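Local coordinates for Udp-n-acetylglucosamine pyrophosphorylase (Trypanosoma brucei, PDB 4BQH), which probably catalyses the formation of UDP-N-acetylglucosamine and diphosphate from UTP and N-acetylglucosamine 1-phosphate, at residues A108-Q113 with S164-G169; E153-R158 with A172-L177. All coordinates share one frame; numbering follows the deposited sequence.

Interaction 1 (A108-Q113 with S164-G169); sequences AIQKGQ and SISGSG
Ser166 OG is the polar atom around which this surface contact gathers: it accepts the backbone N-H of Ser168 and lies against the side-chain amide of Gln110, across the gap between two helix ends. The bond from Ser168 N to Ser166 OG measures 3.1 Å and is close to straight, with an angle of 162° at the hydrogen. It forms an ST turn. Weak hydrogen bonds also link the same oxygen to the carbonyls of Glu163 and Ala162, one turn back in its own helix. With chi1 at 69°, the hydroxyl sits between the backbone N and the carbonyl carbon, a position from which it can serve both the helix behind it and the turn ahead.

Gln110 supplies all of the first segment's share of the contact. Its CG stands anti to the backbone N (chi1 176°) and the chain then bends at chi2, bringing the amide across to the serines. Carbon atoms take part in the packing: Gln110 CG lies 3.9 Å from Ser166 CB, and Gln110 CD lies 4.0 Å from Ser168 CB, so the amide end meets both serines, which lie on one side of it. The hydroxyl of Ser168 takes its main polar partner locally, in the backbone N of Arg170.

Both helices are closing where they meet. Gly112 takes up positive phi after helix 95-110, with Gln113 N bonded to Ala108 O at 3.2 Å and Gly112 N to Ile109 O at 3.0 Å. Helix 147-166 likewise gives way to a glycine of positive phi, Gly167. The contact thus illustrates two neighbouring helix C-termini meeting at the rim of an alpha/beta domain, one finished by a Schellman motif and the other by an ST turn.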
loop_
_atom_site.group_PDB
_atom_site.type_symbol
_atom_site.label_atom_id
_atom_site.label_comp_id
_atom_site.label_asym_id
_atom_site.label_seq_id
_atom_site.Cartn_x
_atom_site.Cartn_y
_atom_site.Cartn_z
ATOM N N ALA A 108 -11.769 12.483 11.554
ATOM C CA ALA A 108 -12.219 11.231 10.927
ATOM C C ALA A 108 -11.562 10.011 11.576
ATOM O O ALA A 108 -12.176 8.964 11.704
ATOM C CB ALA A 108 -11.944 11.261 9.412
ATOM N N ILE A 109 -10.287 10.122 11.936
ATOM C CA ILE A 109 -9.621 9.034 12.668
ATOM C C ILE A 109 -10.336 8.770 14.011
ATOM O O ILE A 109 -10.630 7.605 14.356
ATOM C CB ILE A 109 -8.107 9.330 12.845
ATOM C CG1 ILE A 109 -7.423 9.225 11.475
ATOM C CG2 ILE A 109 -7.468 8.333 13.809
ATOM C CD1 ILE A 109 -6.020 9.817 11.475
ATOM N N GLN A 110 -10.629 9.853 14.736
ATOM C CA GLN A 110 -11.334 9.744 16.040
ATOM C C GLN A 110 -12.683 9.051 15.900
ATOM O O GLN A 110 -13.067 8.200 16.743
ATOM C CB GLN A 110 -11.530 11.136 16.672
ATOM C CG GLN A 110 -12.329 11.101 17.985
ATOM C CD GLN A 110 -11.649 10.296 19.071
ATOM O OE1 GLN A 110 -12.126 9.229 19.466
ATOM N NE2 GLN A 110 -10.541 10.806 19.570
ATOM N N LYS A 111 -13.391 9.402 14.827
ATOM C CA LYS A 111 -14.728 8.878 14.559
ATOM C C LYS A 111 -14.723 7.415 14.145
ATOM O O LYS A 111 -15.790 6.837 13.934
ATOM C CB LYS A 111 -15.457 9.729 13.510
ATOM C CG LYS A 111 -15.953 11.079 14.032
ATOM C CD LYS A 111 -16.919 11.755 13.056
ATOM C CE LYS A 111 -16.226 12.300 11.801
ATOM N NZ LYS A 111 -17.161 12.458 10.633
ATOM N N GLY A 112 -13.531 6.819 13.986
ATOM C CA GLY A 112 -13.437 5.398 13.592
ATOM C C GLY A 112 -13.762 5.149 12.127
ATOM O O GLY A 112 -14.132 4.023 11.745
ATOM N N GLN A 113 -13.621 6.188 11.312
ATOM C CA GLN A 113 -13.988 6.115 9.895
ATOM C C GLN A 113 -12.868 5.649 8.972
ATOM O O GLN A 113 -13.109 5.469 7.766
ATOM C CB GLN A 113 -14.452 7.481 9.411
ATOM C CG GLN A 113 -15.796 7.887 10.001
ATOM C CD GLN A 113 -16.157 9.273 9.539
ATOM O OE1 GLN A 113 -15.316 10.161 9.536
ATOM N NE2 GLN A 113 -17.392 9.458 9.109
ATOM N N SER A 164 -5.959 13.193 21.626
ATOM C CA SER A 164 -5.473 14.408 22.282
ATOM C C SER A 164 -6.182 15.660 21.757
ATOM O O SER A 164 -6.425 16.602 22.516
ATOM C CB SER A 164 -3.947 14.548 22.129
ATOM O OG SER A 164 -3.631 15.155 20.877
ATOM N N ILE A 165 -6.513 15.671 20.464
ATOM C CA ILE A 165 -7.201 16.799 19.845
ATOM C C ILE A 165 -8.690 16.818 20.213
ATOM O O ILE A 165 -9.241 17.880 20.508
ATOM C CB ILE A 165 -7.062 16.784 18.309
ATOM C CG1 ILE A 165 -5.604 17.042 17.899
ATOM C CG2 ILE A 165 -7.975 17.833 17.676
ATOM C CD1 ILE A 165 -5.314 16.619 16.468
ATOM N N SER A 166 -9.332 15.654 20.196
ATOM C CA SER A 166 -10.784 15.602 20.423
ATOM C C SER A 166 -11.195 15.815 21.884
ATOM O O SER A 166 -12.254 16.390 22.149
ATOM C CB SER A 166 -11.354 14.287 19.947
ATOM O OG SER A 166 -10.920 13.234 20.766
ATOM N N GLY A 167 -10.395 15.307 22.811
ATOM C CA GLY A 167 -10.776 15.287 24.227
ATOM C C GLY A 167 -11.906 14.312 24.507
ATOM O O GLY A 167 -12.527 14.365 25.567
ATOM N N SER A 168 -12.170 13.423 23.552
ATOM C CA SER A 168 -13.274 12.476 23.626
ATOM C C SER A 168 -12.990 11.356 24.627
ATOM O O SER A 168 -11.839 10.995 24.849
ATOM C CB SER A 168 -13.517 11.886 22.223
ATOM O OG SER A 168 -14.307 10.731 22.265
ATOM N N GLY A 169 -14.043 10.799 25.220
ATOM C CA GLY A 169 -13.872 9.630 26.089
ATOM C C GLY A 169 -13.685 8.343 25.299
ATOM O O GLY A 169 -13.378 7.291 25.879
#

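Interaction 2 (E153-R158 with A172-L177); sequences EKIRRR and ARVQLL
Ile155 meets the strand side with both of its branches. Its CG2 methyl touches Val174 CB at 3.8 Å, while the longer arm reaches along to Leu176, where Ile155 CD1 and Leu176 CD1 are also 3.8 Å apart. The division follows from the torsions: CG2 is anti to the backbone N, whereas CG1 lies beside it (chi1 -71°), and an extended chi2 carries CD1 on to the leucine. Val174 and Leu176, two residues apart, both direct their side chains at the helix.

In the next shell, Leu176 also packs on Cys152, a turn earlier in the helix, and on Ile118 of the neighbouring strand, while Val288 borders Ile155. Backbone hydrogen bonds hold the strand on its two flanks, joining Gln175 to Ile114 and Phe116, and Leu176 to Gln204 and His206. The polar side chains look elsewhere: Arg173 NH1 donates to Ala172 O at 2.8 Å, and its NE forms a salt bridge with Glu201.

Since the three touching residues are buried and no hydrogen bond crosses between the segments, the helix is held to the sheet here by van der Waals packing and exclusion of water, without directional polar bonds.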
loop_
_atom_site.group_PDB
_atom_site.type_symbol
_atom_site.label_atom_id
_atom_site.label_comp_id
_atom_site.label_asym_id
_atom_site.label_seq_id
_atom_site.Cartn_x
_atom_site.Cartn_y
_atom_site.Cartn_z
ATOM N N GLU A 153 2.865 0.837 15.001
ATOM C CA GLU A 153 3.193 1.920 15.897
ATOM C C GLU A 153 2.799 3.265 15.311
ATOM O O GLU A 153 2.375 4.157 16.038
ATOM C CB GLU A 153 4.682 1.887 16.242
ATOM C CG GLU A 153 4.988 0.780 17.218
ATOM C CD GLU A 153 6.450 0.730 17.643
ATOM O OE1 GLU A 153 7.252 1.579 17.209
ATOM O OE2 GLU A 153 6.779 -0.182 18.429
ATOM N N LYS A 154 2.893 3.417 13.983
ATOM C CA LYS A 154 2.410 4.646 13.361
ATOM C C LYS A 154 0.898 4.791 13.586
ATOM O O LYS A 154 0.421 5.876 13.897
ATOM C CB LYS A 154 2.749 4.682 11.864
ATOM C CG LYS A 154 4.246 4.892 11.597
ATOM C CD LYS A 154 4.599 4.692 10.116
ATOM C CE LYS A 154 6.054 5.077 9.834
ATOM N NZ LYS A 154 6.400 4.814 8.389
ATOM N N ILE A 155 0.161 3.689 13.482
ATOM C CA ILE A 155 -1.291 3.752 13.706
ATOM C C ILE A 155 -1.549 4.162 15.147
ATOM O O ILE A 155 -2.367 5.055 15.408
ATOM C CB ILE A 155 -1.959 2.399 13.437
ATOM C CG1 ILE A 155 -1.937 2.125 11.930
ATOM C CG2 ILE A 155 -3.389 2.351 14.012
ATOM C CD1 ILE A 155 -2.463 0.769 11.533
ATOM N N ARG A 156 -0.863 3.504 16.073
ATOM C CA ARG A 156 -1.044 3.845 17.510
ATOM C C ARG A 156 -0.778 5.321 17.792
ATOM O O ARG A 156 -1.510 5.977 18.559
ATOM C CB ARG A 156 -0.157 2.948 18.384
ATOM C CG ARG A 156 -0.711 1.530 18.510
ATOM C CD ARG A 156 0.323 0.544 19.003
ATOM N NE ARG A 156 0.734 0.928 20.353
ATOM C CZ ARG A 156 1.876 0.566 20.914
ATOM N NH1 ARG A 156 2.728 -0.239 20.273
ATOM N NH2 ARG A 156 2.154 1.009 22.128
ATOM N N ARG A 157 0.284 5.859 17.211
ATOM C CA ARG A 157 0.601 7.271 17.403
ATOM C C ARG A 157 -0.458 8.220 16.811
ATOM O O ARG A 157 -0.877 9.186 17.467
ATOM C CB ARG A 157 2.014 7.585 16.896
ATOM C CG ARG A 157 2.457 9.004 17.163
ATOM C CD ARG A 157 2.543 9.324 18.651
ATOM N NE ARG A 157 2.924 10.724 18.752
ATOM C CZ ARG A 157 2.472 11.582 19.646
ATOM N NH1 ARG A 157 1.592 11.204 20.569
ATOM N NH2 ARG A 157 2.918 12.829 19.604
ATOM N N ARG A 158 -0.888 7.943 15.581
ATOM C CA ARG A 158 -1.936 8.744 14.941
ATOM C C ARG A 158 -3.250 8.694 15.791
ATOM O O ARG A 158 -3.956 9.698 15.940
ATOM C CB ARG A 158 -2.186 8.280 13.498
ATOM C CG ARG A 158 -1.072 8.654 12.491
ATOM C CD ARG A 158 -0.956 10.155 12.203
ATOM N NE ARG A 158 0.045 10.377 11.150
ATOM C CZ ARG A 158 0.572 11.550 10.826
ATOM N NH1 ARG A 158 0.230 12.644 11.479
ATOM N NH2 ARG A 158 1.443 11.637 9.812
ATOM N N ALA A 172 -9.825 6.222 19.666
ATOM C CA ALA A 172 -9.703 6.434 18.210
ATOM C C ALA A 172 -9.180 5.119 17.674
ATOM O O ALA A 172 -8.180 4.615 18.179
ATOM C CB ALA A 172 -8.702 7.541 17.908
ATOM N N ARG A 173 -9.850 4.550 16.676
ATOM C CA ARG A 173 -9.434 3.241 16.165
ATOM C C ARG A 173 -9.378 3.229 14.639
ATOM O O ARG A 173 -10.384 3.417 13.963
ATOM C CB ARG A 173 -10.353 2.097 16.673
ATOM C CG ARG A 173 -10.193 1.782 18.165
ATOM C CD ARG A 173 -8.743 1.433 18.495
ATOM N NE ARG A 173 -8.494 1.180 19.920
ATOM C CZ ARG A 173 -7.774 1.957 20.729
ATOM N NH1 ARG A 173 -7.220 3.083 20.295
ATOM N NH2 ARG A 173 -7.613 1.603 21.996
ATOM N N VAL A 174 -8.184 2.997 14.119
ATOM C CA VAL A 174 -8.011 2.774 12.680
ATOM C C VAL A 174 -8.084 1.240 12.462
ATOM O O VAL A 174 -7.306 0.496 13.082
ATOM C CB VAL A 174 -6.628 3.287 12.223
ATOM C CG1 VAL A 174 -6.349 2.867 10.768
ATOM C CG2 VAL A 174 -6.534 4.796 12.398
ATOM N N GLN A 175 -8.994 0.759 11.612
ATOM C CA GLN A 175 -9.046 -0.696 11.321
ATOM C C GLN A 175 -7.866 -1.043 10.432
ATOM O O GLN A 175 -7.652 -0.367 9.424
ATOM C CB GLN A 175 -10.347 -1.072 10.621
ATOM C CG GLN A 175 -11.597 -0.719 11.439
ATOM C CD GLN A 175 -11.673 -1.498 12.733
ATOM O OE1 GLN A 175 -11.375 -2.693 12.773
ATOM N NE2 GLN A 175 -12.052 -0.814 13.818
ATOM N N LEU A 176 -7.102 -2.065 10.824
ATOM C CA LEU A 176 -5.945 -2.500 10.066
ATOM C C LEU A 176 -6.353 -3.740 9.278
ATOM O O LEU A 176 -6.816 -4.744 9.848
ATOM C CB LEU A 176 -4.765 -2.826 11.005
ATOM C CG LEU A 176 -3.501 -3.320 10.287
ATOM C CD1 LEU A 176 -2.996 -2.295 9.275
ATOM C CD2 LEU A 176 -2.400 -3.643 11.275
ATOM N N LEU A 177 -6.185 -3.660 7.962
ATOM C CA LEU A 177 -6.543 -4.755 7.063
ATOM C C LEU A 177 -5.239 -5.271 6.489
ATOM O O LEU A 177 -4.525 -4.519 5.808
ATOM C CB LEU A 177 -7.434 -4.213 5.934
ATOM C CG LEU A 177 -8.516 -3.187 6.285
ATOM C CD1 LEU A 177 -9.283 -2.826 5.013
ATOM C CD2 LEU A 177 -9.428 -3.762 7.361
#

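How the interactions relate
From the N terminus, helix 95-110 comes first and leads into strand 114-119; helix 147-166 and strand 175-180 follow. Interaction 1 closes a loop of 50 residues between the ends of the two helices, and interaction 2 a short one of 13 residues between helix 147-166 and the strand after it. Their segments alternate along the chain, so the loops cross, sharing residues 159 to 163. Strands 114-119 and 175-180 pair in parallel with helix 147-166 between them, a beta-alpha-beta unit. The two contacts, centred about 12 Å apart, also touch directly: Ile109 CG2 packs 3.9 Å from Val174 CG2, joining surface to core.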